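Local coordinates for endoglucanase (Thermotoga maritima, PDB 2FVG), which probably acts as a metal-dependent aminopeptidase of the M42 family, using two divalent metal cations per subunit, despite its name, at residues Lys55-Phe67 and Lys164-Ile176. Residues are numbered along the deposited sequence; the frame is centred on the assembly and turned at random.
With EDO (1,2-ethanediol), chain C.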
# COMPACT_ATOMS: atom_id res chain seq x y z
N LYS A 55 -22.15 8.32 -3.13
CA LYS A 55 -20.91 7.76 -3.62
C LYS A 55 -20.10 7.15 -2.47
O LYS A 55 -20.01 7.73 -1.40
CB LYS A 55 -20.12 8.86 -4.30
CG LYS A 55 -20.76 9.34 -5.60
CD LYS A 55 -20.36 10.74 -5.97
CE LYS A 55 -21.04 11.75 -5.05
NZ LYS A 55 -20.68 13.13 -5.45
N LEU A 56 -19.54 5.96 -2.70
CA LEU A 56 -18.68 5.32 -1.73
C LEU A 56 -17.28 5.45 -2.29
O LEU A 56 -17.06 5.25 -3.47
CB LEU A 56 -19.02 3.85 -1.56
CG LEU A 56 -18.10 2.94 -0.72
CD1 LEU A 56 -18.09 3.29 0.75
CD2 LEU A 56 -18.56 1.50 -0.87
N LEU A 57 -16.33 5.78 -1.43
CA LEU A 57 -14.93 5.87 -1.84
C LEU A 57 -14.13 4.75 -1.15
O LEU A 57 -14.21 4.60 0.07
CB LEU A 57 -14.38 7.23 -1.42
CG LEU A 57 -12.88 7.52 -1.46
CD1 LEU A 57 -12.35 7.46 -2.85
CD2 LEU A 57 -12.61 8.91 -0.88
N VAL A 58 -13.38 3.96 -1.91
CA VAL A 58 -12.58 2.87 -1.32
C VAL A 58 -11.15 3.13 -1.76
O VAL A 58 -10.90 3.17 -2.96
CB VAL A 58 -13.07 1.48 -1.79
CG1 VAL A 58 -12.23 0.35 -1.17
CG2 VAL A 58 -14.54 1.29 -1.42
N SER A 59 -10.20 3.32 -0.84
CA SER A 59 -8.85 3.63 -1.32
C SER A 59 -7.66 2.80 -0.78
O SER A 59 -7.73 2.22 0.30
CB SER A 59 -8.57 5.13 -1.12
OG SER A 59 -8.46 5.41 0.24
N ALA A 60 -6.57 2.78 -1.56
CA ALA A 60 -5.32 2.11 -1.17
C ALA A 60 -4.16 2.97 -1.69
O ALA A 60 -4.33 3.69 -2.67
CB ALA A 60 -5.28 0.71 -1.74
N HIS A 61 -2.99 2.88 -1.05
CA HIS A 61 -1.82 3.67 -1.46
C HIS A 61 -0.86 2.87 -2.30
O HIS A 61 -0.53 1.73 -1.99
CB HIS A 61 -1.05 4.17 -0.23
CG HIS A 61 -1.94 4.37 0.96
ND1 HIS A 61 -3.00 5.26 0.95
CD2 HIS A 61 -1.94 3.79 2.18
CE1 HIS A 61 -3.61 5.22 2.12
NE2 HIS A 61 -2.98 4.34 2.89
N MSE A 62 -0.41 3.50 -3.38
CA MSE A 62 0.52 2.88 -4.29
C MSE A 62 1.97 3.04 -3.92
O MSE A 62 2.81 2.29 -4.41
CB MSE A 62 0.33 3.47 -5.68
CG MSE A 62 -0.99 3.12 -6.29
SE MSE A 62 -1.11 3.74 -8.18
CE MSE A 62 -1.14 5.72 -7.93
N ASP A 63 2.28 4.03 -3.08
CA ASP A 63 3.68 4.33 -2.77
C ASP A 63 4.33 3.45 -1.71
O ASP A 63 3.65 2.85 -0.87
CB ASP A 63 3.88 5.83 -2.44
CG ASP A 63 3.11 6.30 -1.21
OD1 ASP A 63 1.92 5.88 -1.03
OD2 ASP A 63 3.68 7.12 -0.44
N GLU A 64 5.66 3.39 -1.75
CA GLU A 64 6.44 2.63 -0.78
C GLU A 64 7.62 3.48 -0.30
O GLU A 64 7.94 4.50 -0.90
CB GLU A 64 6.91 1.30 -1.41
CG GLU A 64 7.94 1.50 -2.54
CD GLU A 64 8.31 0.21 -3.26
OE1 GLU A 64 8.87 -0.73 -2.64
OE2 GLU A 64 8.06 0.14 -4.48
N VAL A 65 8.25 3.08 0.79
CA VAL A 65 9.43 3.77 1.28
C VAL A 65 10.63 3.52 0.35
O VAL A 65 10.73 2.45 -0.28
CB VAL A 65 9.75 3.37 2.75
CG1 VAL A 65 11.11 3.93 3.20
CG2 VAL A 65 8.68 3.92 3.65
N GLY A 66 11.56 4.48 0.26
CA GLY A 66 12.70 4.33 -0.64
C GLY A 66 13.73 5.40 -0.42
O GLY A 66 13.89 5.89 0.69
N PHE A 67 14.43 5.77 -1.50
CA PHE A 67 15.50 6.75 -1.41
C PHE A 67 15.52 7.55 -2.71
O PHE A 67 14.78 7.25 -3.65
CB PHE A 67 16.86 6.03 -1.22
CG PHE A 67 16.84 4.98 -0.14
CD1 PHE A 67 17.03 5.33 1.19
CD2 PHE A 67 16.59 3.65 -0.46
CE1 PHE A 67 16.99 4.37 2.20
CE2 PHE A 67 16.55 2.68 0.53
CZ PHE A 67 16.75 3.04 1.87
N LYS A 164 8.23 -7.35 -0.22
CA LYS A 164 8.29 -5.98 0.24
C LYS A 164 7.03 -5.24 -0.16
O LYS A 164 6.20 -5.73 -0.94
CB LYS A 164 9.52 -5.28 -0.35
CG LYS A 164 9.37 -5.01 -1.84
CD LYS A 164 10.42 -4.10 -2.32
CE LYS A 164 10.29 -3.80 -3.80
NZ LYS A 164 9.15 -2.92 -4.15
N ALA A 165 6.93 -4.02 0.39
CA ALA A 165 5.86 -3.06 0.11
C ALA A 165 4.46 -3.64 0.26
O ALA A 165 3.54 -3.15 -0.39
CB ALA A 165 6.03 -2.47 -1.27
N PHE A 166 4.28 -4.64 1.11
CA PHE A 166 2.90 -5.18 1.32
C PHE A 166 2.02 -4.03 1.85
O PHE A 166 0.80 -4.00 1.65
CB PHE A 166 2.90 -6.39 2.24
CG PHE A 166 3.30 -7.70 1.58
CD1 PHE A 166 3.15 -7.89 0.21
CD2 PHE A 166 3.72 -8.78 2.36
CE1 PHE A 166 3.47 -9.13 -0.38
CE2 PHE A 166 4.04 -10.03 1.78
CZ PHE A 166 3.91 -10.20 0.41
N ASP A 167 2.66 -3.11 2.55
CA ASP A 167 2.05 -1.83 2.97
C ASP A 167 2.45 -0.80 1.89
O ASP A 167 3.59 -0.29 1.91
CB ASP A 167 2.63 -1.42 4.32
CG ASP A 167 2.19 -0.02 4.76
OD1 ASP A 167 1.15 0.49 4.27
OD2 ASP A 167 2.90 0.57 5.60
N ASP A 168 1.56 -0.47 0.95
CA ASP A 168 0.18 -0.98 0.86
C ASP A 168 -0.14 -1.68 -0.48
O ASP A 168 -1.28 -1.64 -0.99
CB ASP A 168 -0.80 0.19 1.12
CG ASP A 168 -2.22 -0.27 1.45
OD1 ASP A 168 -2.39 -1.43 1.89
OD2 ASP A 168 -3.16 0.55 1.27
N ARG A 169 0.84 -2.37 -1.05
CA ARG A 169 0.58 -3.09 -2.29
C ARG A 169 -0.43 -4.22 -2.07
O ARG A 169 -1.10 -4.62 -3.02
CB ARG A 169 1.87 -3.57 -2.97
CG ARG A 169 2.89 -2.41 -3.26
CD ARG A 169 2.60 -1.56 -4.55
NE ARG A 169 3.41 -0.33 -4.57
CZ ARG A 169 4.69 -0.27 -4.91
NH1 ARG A 169 5.36 -1.36 -5.26
NH2 ARG A 169 5.31 0.89 -4.89
N ALA A 170 -0.58 -4.74 -0.83
CA ALA A 170 -1.62 -5.78 -0.61
C ALA A 170 -3.00 -5.14 -0.68
O ALA A 170 -3.95 -5.75 -1.17
CB ALA A 170 -1.43 -6.49 0.75
N GLY A 171 -3.12 -3.91 -0.17
CA GLY A 171 -4.37 -3.15 -0.23
C GLY A 171 -4.78 -2.88 -1.67
O GLY A 171 -5.95 -3.05 -2.04
N CYS A 172 -3.81 -2.50 -2.51
CA CYS A 172 -4.05 -2.27 -3.95
C CYS A 172 -4.52 -3.55 -4.63
O CYS A 172 -5.44 -3.54 -5.44
CB CYS A 172 -2.77 -1.84 -4.67
SG CYS A 172 -2.11 -0.21 -4.25
N SER A 173 -3.86 -4.66 -4.29
CA SER A 173 -4.17 -5.97 -4.85
C SER A 173 -5.60 -6.40 -4.47
O SER A 173 -6.34 -6.96 -5.29
CB SER A 173 -3.11 -6.97 -4.34
OG SER A 173 -3.38 -8.28 -4.80
N VAL A 174 -5.99 -6.11 -3.23
CA VAL A 174 -7.32 -6.40 -2.74
C VAL A 174 -8.37 -5.70 -3.61
O VAL A 174 -9.35 -6.32 -3.99
CB VAL A 174 -7.53 -5.98 -1.27
CG1 VAL A 174 -8.99 -6.17 -0.84
CG2 VAL A 174 -6.64 -6.79 -0.36
N LEU A 175 -8.14 -4.43 -3.93
CA LEU A 175 -9.06 -3.62 -4.74
C LEU A 175 -9.17 -4.16 -6.14
O LEU A 175 -10.27 -4.28 -6.66
CB LEU A 175 -8.64 -2.16 -4.78
CG LEU A 175 -8.57 -1.42 -3.44
CD1 LEU A 175 -8.57 0.07 -3.69
CD2 LEU A 175 -9.72 -1.78 -2.53
N ILE A 176 -8.02 -4.47 -6.74
CA ILE A 176 -7.98 -5.09 -8.07
C ILE A 176 -8.72 -6.43 -8.08
O ILE A 176 -9.41 -6.73 -9.05
CB ILE A 176 -6.54 -5.31 -8.53
CG1 ILE A 176 -5.80 -3.99 -8.61
CG2 ILE A 176 -6.50 -5.99 -9.90
CD1 ILE A 176 -4.32 -4.15 -8.98
C1 EDO C . 8.92 -1.54 1.08
O1 EDO C . 9.98 -0.67 0.72
C2 EDO C . 9.25 -2.17 2.43
O2 EDO C . 8.43 -3.32 2.65
O HOH W 1 2.03 0.82 -1.63
O HOH W 2 6.55 0.72 2.12
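The predicted two-metal site of this M42 peptidase is built where strand 55-61 ends over the start of the helix from Phe166, bringing together the likely ligands His61 and Asp167. Asp168, which follows a cis peptide bond, reaches the strand end: its CG lies anti to the backbone N (chi1 -164°), and OD2 accepts from His61 N at 3.3 Å, on the anti side of the carboxylate. His61 ND1 is hydrogen-bonded to Thr194 OG1. Beyond the strand, Arg169 grips one carbonyl side-on: NE to Met62 O is 2.7 Å and NH2 to Met62 O 2.9 Å, with Met62 O almost in the guanidinium plane. Arg169 NH2 also donates to Glu64 OE2 (2.9 Å) from above the carboxylate plane, the two planes being 88° apart. Lys164 NZ takes the syn lone pair of Glu64 OE1 at 2.7 Å, completing a salt-bridge network in which each carboxylate oxygen has a cationic partner. A water bridges His61 O, Asp63 O and Asp168 N. Back along the strand, packing is apolar: Ala60 CB rests 3.6 Å from Cys172 N, and Leu175 CD2 meets Val58 CG1 at 3.6 Å. The helix lies on strand 55-61, which pairs in parallel with strands 187-194 and 215-224; helix 18-28 flanks Met62 and Arg169.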